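Local coordinates for succinoglycan biosynthesis protein (Bacillus cereus ATCC 14579, PDB 3B55) that binds calcium and belongs to the erythromycin esterase-like family, with a possible part in succinoglycan biosynthesis, though its reaction is not established, at residues 420-423 against 424-427. The protein carries 1 engineered substitution. Residues are numbered along the deposited sequence; the frame is centred on the assembly and turned at random.
Sequences DISL and GKAF
A single helical turn, 423-426, links strand 418-421 to strand 429-433 of the central mixed sheet, and S422, I421 and L423 meet K425, A426 and F427 around it. S422 holds the N-cap position, yet it is its carbonyl that serves the turn: S422 O accepts from A426 N at 2.9 Å, almost in line with the C=O bond, and from K425 N at 3.0 Å, where the donor stands 57° out of the carbonyl plane and the bond is more bent. One residue on, F427 N reaches L423 O at 3.0 Å in a straighter bond (164°), although F427 has already left helical geometry. The end of the I421 side chain reaches the turn: with CG1 anti to the backbone N (chi1 -170°), CD1 comes to a tight 3.4 Å from A426 CB. L423 CD1 meets the edge of the F427 ring in its plane, 3.9 Å from CD2. The exposed K425 runs its CG and CD past S422 CB, both at 3.9 Å, before the rest of its straight chain departs. Y371 OH hydrogen-bonds both I421 O and L423 N, bracketing S422, while M315 touches I421 and F427. Two donors on one carbonyl and a third bond at the exit hold the backbone of the turn, with apolar contacts from the buried I421 and L423 joining its entry to its end.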
ATOM      1  N   ASP A 420      13.783  -2.218  15.113  1.00 14.40           N
ATOM      2  CA  ASP A 420      13.077  -2.521  16.354  1.00 16.44           C
ATOM      3  C   ASP A 420      11.622  -2.138  16.189  1.00 17.03           C
ATOM      4  O   ASP A 420      11.300  -1.179  15.494  1.00 20.19           O
ATOM      5  CB  ASP A 420      13.671  -1.747  17.527  1.00 21.64           C
ATOM      6  CG  ASP A 420      14.831  -2.477  18.181  1.00 27.39           C
ATOM      7  OD1 ASP A 420      15.404  -1.919  19.145  1.00 31.29           O
ATOM      8  OD2 ASP A 420      15.160  -3.603  17.737  1.00 25.30           O
ATOM      9  N   ILE A 421      10.731  -2.882  16.829  1.00 16.72           N
ATOM     10  CA  ILE A 421       9.313  -2.593  16.700  1.00 14.80           C
ATOM     11  C   ILE A 421       8.547  -3.319  17.786  1.00 13.78           C
ATOM     12  O   ILE A 421       9.020  -4.324  18.309  1.00 15.33           O
ATOM     13  CB  ILE A 421       8.779  -3.075  15.310  1.00 18.08           C
ATOM     14  CG1 ILE A 421       7.355  -2.564  15.073  1.00 20.31           C
ATOM     15  CG2 ILE A 421       8.755  -4.614  15.253  1.00 10.97           C
ATOM     16  CD1 ILE A 421       6.775  -3.019  13.753  1.00 24.89           C
ATOM     17  N   SER A 422       7.371  -2.795  18.120  1.00 17.74           N
ATOM     18  CA  SER A 422       6.485  -3.403  19.109  1.00 16.64           C
ATOM     19  C   SER A 422       5.392  -4.028  18.247  1.00 13.99           C
ATOM     20  O   SER A 422       4.488  -3.338  17.761  1.00 11.42           O
ATOM     21  CB  SER A 422       5.890  -2.339  20.020  1.00 18.12           C
ATOM     22  OG  SER A 422       6.927  -1.651  20.681  1.00 28.26           O
ATOM     23  N   LEU A 423       5.491  -5.333  18.034  1.00 12.72           N
ATOM     24  CA  LEU A 423       4.537  -6.030  17.187  1.00 10.40           C
ATOM     25  C   LEU A 423       3.086  -5.815  17.575  1.00 12.35           C
ATOM     26  O   LEU A 423       2.242  -5.592  16.707  1.00  9.65           O
ATOM     27  CB  LEU A 423       4.854  -7.524  17.159  1.00 10.68           C
ATOM     28  CG  LEU A 423       4.344  -8.251  15.912  1.00 11.92           C
ATOM     29  CD1 LEU A 423       4.981  -7.636  14.664  1.00  8.95           C
ATOM     30  CD2 LEU A 423       4.687  -9.724  16.017  1.00  3.87           C
ATOM     31  N   GLY A 424       2.797  -5.896  18.870  1.00 10.79           N
ATOM     32  CA  GLY A 424       1.436  -5.705  19.339  1.00 12.91           C
ATOM     33  C   GLY A 424       0.893  -4.312  19.069  1.00 13.12           C
ATOM     34  O   GLY A 424      -0.315  -4.130  18.954  1.00 14.28           O
ATOM     35  N   LYS A 425       1.772  -3.320  18.970  1.00 11.51           N
ATOM     36  CA  LYS A 425       1.318  -1.957  18.709  1.00 17.21           C
ATOM     37  C   LYS A 425       1.223  -1.667  17.213  1.00 12.29           C
ATOM     38  O   LYS A 425       0.360  -0.913  16.776  1.00 14.55           O
ATOM     39  CB  LYS A 425       2.253  -0.951  19.378  1.00 15.81           C
ATOM     40  CG  LYS A 425       2.331  -1.122  20.892  1.00 23.78           C
ATOM     41  CD  LYS A 425       3.122  -0.002  21.565  1.00 26.49           C
ATOM     42  CE  LYS A 425       3.292  -0.297  23.051  1.00 30.00           C
ATOM     43  NZ  LYS A 425       3.740   0.887  23.844  1.00 39.56           N
ATOM     44  N   ALA A 426       2.105  -2.279  16.433  1.00 11.80           N
ATOM     45  CA  ALA A 426       2.117  -2.071  14.994  1.00 13.05           C
ATOM     46  C   ALA A 426       0.974  -2.775  14.261  1.00 14.15           C
ATOM     47  O   ALA A 426       0.400  -2.214  13.324  1.00 12.62           O
ATOM     48  CB  ALA A 426       3.446  -2.529  14.425  1.00 13.57           C
ATOM     49  N   PHE A 427       0.636  -3.990  14.689  1.00 12.28           N
ATOM     50  CA  PHE A 427      -0.419  -4.750  14.024  1.00  7.10           C
ATOM     51  C   PHE A 427      -1.464  -5.386  14.931  1.00  9.11           C
ATOM     52  O   PHE A 427      -1.172  -5.812  16.053  1.00  8.37           O
ATOM     53  CB  PHE A 427       0.189  -5.871  13.182  1.00  7.87           C
ATOM     54  CG  PHE A 427       1.199  -5.411  12.175  1.00  7.38           C
ATOM     55  CD1 PHE A 427       0.802  -4.718  11.034  1.00 10.26           C
ATOM     56  CD2 PHE A 427       2.553  -5.684  12.359  1.00  3.86           C
ATOM     57  CE1 PHE A 427       1.744  -4.303  10.079  1.00  9.54           C
ATOM     58  CE2 PHE A 427       3.505  -5.275  11.412  1.00  6.03           C
ATOM     59  CZ  PHE A 427       3.099  -4.582  10.270  1.00  5.33           C
TER